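Local coordinates for protein aclacinomycin-N/aclacinomycin-A oxidase (Streptomyces galilaeus, PDB 2IPI) that oxidises the terminal sugar of aclacinomycin antibiotics in two successive oxygen-dependent steps, using a bicovalently attached FAD, at residues G217-V222 / L515-P520. Numbering follows the deposited sequence.
With FAD (flavin-adenine dinucleotide), chain F.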
ATOM      1  N   GLY A 217       1.707   2.092  12.706  1.00 23.38           N
ATOM      2  CA  GLY A 217       2.263   2.082  14.070  1.00 17.61           C
ATOM      3  C   GLY A 217       1.400   2.850  15.054  1.00 19.96           C
ATOM      4  O   GLY A 217       1.858   3.884  15.552  1.00 11.11           O
ATOM      5  N   ASN A 218       0.182   2.351  15.311  1.00 18.09           N
ATOM      6  CA  ASN A 218      -0.738   3.097  16.159  1.00 13.45           C
ATOM      7  C   ASN A 218      -1.499   2.264  17.185  1.00 14.79           C
ATOM      8  O   ASN A 218      -1.828   2.790  18.254  1.00  9.56           O
ATOM      9  CB  ASN A 218      -1.771   3.846  15.291  1.00 12.18           C
ATOM     10  CG  ASN A 218      -1.787   3.378  13.856  1.00 21.70           C
ATOM     11  OD1 ASN A 218      -1.743   2.162  13.672  1.00 33.10           O
ATOM     12  ND2 ASN A 218      -1.853   4.266  12.862  1.00 11.78           N
ATOM     13  N   PHE A 219      -1.822   0.992  16.912  1.00 12.27           N
ATOM     14  CA  PHE A 219      -2.808   0.326  17.781  1.00 11.63           C
ATOM     15  C   PHE A 219      -2.286  -0.846  18.596  1.00 13.45           C
ATOM     16  O   PHE A 219      -3.043  -1.456  19.371  1.00 20.00           O
ATOM     17  CB  PHE A 219      -3.953  -0.151  16.901  1.00 10.62           C
ATOM     18  CG  PHE A 219      -4.653   0.959  16.148  1.00 11.33           C
ATOM     19  CD1 PHE A 219      -5.485   1.829  16.824  1.00 12.12           C
ATOM     20  CD2 PHE A 219      -4.483   1.132  14.784  1.00 15.03           C
ATOM     21  CE1 PHE A 219      -6.151   2.845  16.177  1.00 11.90           C
ATOM     22  CE2 PHE A 219      -5.161   2.145  14.124  1.00 13.15           C
ATOM     23  CZ  PHE A 219      -5.997   2.991  14.813  1.00 13.59           C
ATOM     24  N   GLY A 220      -1.004  -1.165  18.493  1.00  7.12           N
ATOM     25  CA  GLY A 220      -0.393  -2.315  19.117  1.00 11.82           C
ATOM     26  C   GLY A 220       0.389  -3.133  18.101  1.00 12.43           C
ATOM     27  O   GLY A 220       0.597  -2.654  16.982  1.00 11.51           O
ATOM     28  N   ILE A 221       0.825  -4.339  18.450  1.00 12.69           N
ATOM     29  CA  ILE A 221       1.610  -5.137  17.488  1.00 10.22           C
ATOM     30  C   ILE A 221       0.824  -6.362  17.050  1.00 11.93           C
ATOM     31  O   ILE A 221       0.481  -7.208  17.876  1.00  9.16           O
ATOM     32  CB  ILE A 221       2.980  -5.541  18.062  1.00  8.93           C
ATOM     33  CG1 ILE A 221       3.822  -4.312  18.423  1.00 10.22           C
ATOM     34  CG2 ILE A 221       3.738  -6.484  17.134  1.00  4.69           C
ATOM     35  CD1 ILE A 221       5.126  -4.641  19.108  1.00  7.07           C
ATOM     36  N   VAL A 222       0.527  -6.440  15.750  1.00 11.88           N
ATOM     37  CA  VAL A 222      -0.175  -7.606  15.220  1.00 13.22           C
ATOM     38  C   VAL A 222       0.749  -8.817  15.195  1.00 12.88           C
ATOM     39  O   VAL A 222       1.851  -8.803  14.648  1.00 15.73           O
ATOM     40  CB  VAL A 222      -0.716  -7.325  13.815  1.00 11.31           C
ATOM     41  CG1 VAL A 222      -1.370  -8.549  13.207  1.00 23.19           C
ATOM     42  CG2 VAL A 222      -1.737  -6.193  13.873  1.00 17.87           C
ATOM     43  N   LEU A 515       3.074  10.190  11.607  1.00 18.62           N
ATOM     44  CA  LEU A 515       1.724  10.461  11.039  1.00 18.39           C
ATOM     45  C   LEU A 515       0.689   9.613  11.760  1.00 16.28           C
ATOM     46  O   LEU A 515      -0.180   9.000  11.144  1.00 16.70           O
ATOM     47  CB  LEU A 515       1.747  10.227   9.529  1.00 18.49           C
ATOM     48  CG  LEU A 515       1.927  11.480   8.654  1.00 20.92           C
ATOM     49  CD1 LEU A 515       2.824  12.505   9.323  1.00 21.23           C
ATOM     50  CD2 LEU A 515       2.472  11.115   7.278  1.00 20.78           C
ATOM     51  N   SER A 516       0.816   9.585  13.072  1.00 16.91           N
ATOM     52  CA  SER A 516       0.095   8.752  14.015  1.00 15.93           C
ATOM     53  C   SER A 516      -1.286   9.281  14.391  1.00 13.33           C
ATOM     54  O   SER A 516      -1.450  10.488  14.519  1.00  9.46           O
ATOM     55  CB  SER A 516       0.931   8.646  15.310  1.00 15.14           C
ATOM     56  OG  SER A 516       1.012   7.297  15.724  1.00 25.36           O
ATOM     57  N   VAL A 517      -2.237   8.372  14.568  1.00  9.65           N
ATOM     58  CA  VAL A 517      -3.556   8.655  15.092  1.00  8.80           C
ATOM     59  C   VAL A 517      -3.443   9.134  16.540  1.00 10.56           C
ATOM     60  O   VAL A 517      -2.738   8.531  17.367  1.00 11.65           O
ATOM     61  CB  VAL A 517      -4.488   7.429  15.055  1.00  8.28           C
ATOM     62  CG1 VAL A 517      -4.734   6.961  13.617  1.00  7.10           C
ATOM     63  CG2 VAL A 517      -3.903   6.294  15.879  1.00 21.85           C
ATOM     64  N   ARG A 518      -4.138  10.226  16.846  1.00 11.89           N
ATOM     65  CA  ARG A 518      -4.054  10.826  18.172  1.00 15.04           C
ATOM     66  C   ARG A 518      -5.322  10.562  18.977  1.00 14.76           C
ATOM     67  O   ARG A 518      -6.436  10.469  18.449  1.00 15.17           O
ATOM     68  CB  ARG A 518      -3.804  12.331  18.065  1.00 14.03           C
ATOM     69  N   PRO A 519      -5.171  10.454  20.286  1.00 13.94           N
ATOM     70  CA  PRO A 519      -6.363  10.323  21.135  1.00 16.30           C
ATOM     71  C   PRO A 519      -7.135  11.644  21.123  1.00 19.73           C
ATOM     72  O   PRO A 519      -6.510  12.686  20.882  1.00 22.82           O
ATOM     73  CB  PRO A 519      -5.774  10.020  22.509  1.00 12.47           C
ATOM     74  CG  PRO A 519      -4.385  10.553  22.468  1.00 12.85           C
ATOM     75  CD  PRO A 519      -3.911  10.456  21.037  1.00 11.59           C
ATOM     76  N   PRO A 520      -8.437  11.617  21.364  1.00 15.48           N
ATOM     77  CA  PRO A 520      -9.250  12.825  21.195  1.00 19.30           C
ATOM     78  C   PRO A 520      -9.094  13.843  22.311  1.00 21.93           C
ATOM     79  O   PRO A 520      -8.063  13.992  22.963  1.00 25.89           O
ATOM     80  CB  PRO A 520     -10.687  12.297  21.216  1.00 20.45           C
ATOM     81  CG  PRO A 520     -10.609  10.818  21.297  1.00 16.86           C
ATOM     82  CD  PRO A 520      -9.238  10.469  21.812  1.00 16.12           C
TER
HETATM   83  PA  FAD F 801       7.364  -1.940   7.716  1.00 11.55           P
HETATM   84  O1A FAD F 801       8.284  -0.878   7.601  1.00 11.21           O
HETATM   85  O2A FAD F 801       7.896  -3.021   8.545  1.00  7.64           O
HETATM   86  O5B FAD F 801       5.986  -1.439   8.284  1.00 10.01           O
HETATM   87  C5B FAD F 801       5.335  -0.340   7.787  1.00 14.06           C
HETATM   88  C4B FAD F 801       4.436   0.271   8.859  1.00 16.68           C
HETATM   89  O4B FAD F 801       3.717  -0.751   9.491  1.00 14.10           O
HETATM   90  C3B FAD F 801       5.265   0.915   9.985  1.00 14.70           C
HETATM   91  O3B FAD F 801       4.550   1.922  10.604  1.00  8.81           O
HETATM   92  C2B FAD F 801       5.448  -0.224  10.973  1.00 12.35           C
HETATM   93  O2B FAD F 801       5.720   0.162  12.293  1.00 12.54           O
HETATM   94  C1B FAD F 801       4.116  -0.922  10.804  1.00 14.94           C
HETATM   95  N9A FAD F 801       4.127  -2.334  11.236  1.00 15.63           N
HETATM   96  C8A FAD F 801       4.973  -3.292  10.839  1.00 15.48           C
HETATM   97  N7A FAD F 801       4.670  -4.444  11.420  1.00 16.20           N
HETATM   98  C5A FAD F 801       3.631  -4.215  12.222  1.00 15.46           C
HETATM   99  C6A FAD F 801       2.892  -5.034  13.066  1.00 17.19           C
HETATM  100  N6A FAD F 801       3.166  -6.282  13.101  1.00 17.31           N
HETATM  101  N1A FAD F 801       1.875  -4.528  13.743  1.00 11.54           N
HETATM  102  C2A FAD F 801       1.574  -3.260  13.584  1.00 13.98           C
HETATM  103  N3A FAD F 801       2.242  -2.454  12.779  1.00 13.08           N
HETATM  104  C4A FAD F 801       3.264  -2.906  12.118  1.00 14.49           C
HETATM  105  N1  FAD F 801       1.147  -1.058  -1.069  1.00  9.87           N
HETATM  106  C2  FAD F 801      -0.051  -1.375  -1.665  1.00 10.62           C
HETATM  107  O2  FAD F 801      -1.078  -1.155  -1.189  1.00 10.03           O
HETATM  108  N3  FAD F 801      -0.015  -1.986  -2.889  1.00 16.41           N
HETATM  109  C4  FAD F 801       1.174  -2.292  -3.527  1.00 15.80           C
HETATM  110  O4  FAD F 801       1.145  -2.911  -4.553  1.00 12.33           O
HETATM  111  C4X FAD F 801       2.383  -1.981  -2.901  1.00 13.96           C
HETATM  112  N5  FAD F 801       3.586  -2.234  -3.492  1.00 11.27           N
HETATM  113  C5X FAD F 801       4.760  -1.994  -2.857  1.00 16.55           C
HETATM  114  C6  FAD F 801       5.976  -2.348  -3.446  1.00 17.34           C
HETATM  115  C7  FAD F 801       7.146  -2.047  -2.813  1.00 15.81           C
HETATM  116  C7M FAD F 801       8.400  -2.555  -3.446  1.00 19.65           C
HETATM  117  C8  FAD F 801       7.144  -1.475  -1.537  1.00 11.78           C
HETATM  118  C8M FAD F 801       8.424  -1.443  -0.732  1.00 12.90           C
HETATM  119  C9  FAD F 801       5.925  -1.158  -0.982  1.00 12.54           C
HETATM  120  C9A FAD F 801       4.727  -1.369  -1.618  1.00 16.42           C
HETATM  121  N10 FAD F 801       3.522  -1.018  -1.040  1.00 15.52           N
HETATM  122  C10 FAD F 801       2.355  -1.362  -1.654  1.00 14.43           C
HETATM  123  C1' FAD F 801       3.427   0.103  -0.058  1.00 12.76           C
HETATM  124  C2' FAD F 801       3.576  -0.284   1.415  1.00 16.61           C
HETATM  125  O2' FAD F 801       4.765   0.037   2.058  1.00 13.13           O
HETATM  126  C3' FAD F 801       3.251  -1.729   1.712  1.00 20.06           C
HETATM  127  O3' FAD F 801       1.974  -2.077   1.273  1.00 16.21           O
HETATM  128  C4' FAD F 801       3.549  -1.878   3.235  1.00 24.00           C
HETATM  129  O4' FAD F 801       3.514  -0.716   3.960  1.00 21.15           O
HETATM  130  C5' FAD F 801       4.821  -2.560   3.683  1.00 18.92           C
HETATM  131  O5' FAD F 801       4.780  -2.814   5.047  1.00 15.33           O
HETATM  132  P   FAD F 801       6.045  -3.492   5.662  1.00 10.80           P
HETATM  133  O1P FAD F 801       5.682  -4.427   6.665  1.00  8.88           O
HETATM  134  O2P FAD F 801       6.776  -4.057   4.612  1.00 17.11           O
HETATM  135  O3P FAD F 801       6.983  -2.352   6.231  1.00  9.43           O
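V517 sets CG1 anti to its carbonyl carbon (chi1 -63°), which places CG2 between the backbone N and the carbonyl carbon and directs it at N218 and F219. F219 likewise has CG anti to its carbonyl carbon, and its ring reaches V517 with the far rim. V517 CG2 is modelled 3.3 Å from N218 CB, shorter than normal carbon packing, so the exact fit is doubtful. The same methyl meets the F219 ring obliquely, 4.1 Å from CZ. Both side chains cross V517 at about a right angle. N218 CB also sits over one face of the F219 ring, offset toward the rim. S516 OG comes within 3.5 Å of G217 O. The cofactor is gripped further along 217-222. V222 N donates to N1A of the FAD adenine at 3.1 Å, and adenine N6A donates back to V222 O at 3.2 Å. Both bonds are nearly straight (161°). They hold the adenine at the start of strand 221-227, consistent with recognition of the base. The contact thus joins the FAD-binding PCMH-type region to the C-terminal tail. Helix 495-505 packs on F219 through L498 and V501 and on V517 through K502. Helix 486-491 adds Y491 against V517, and strand 221-227 pairs with strand 177-185.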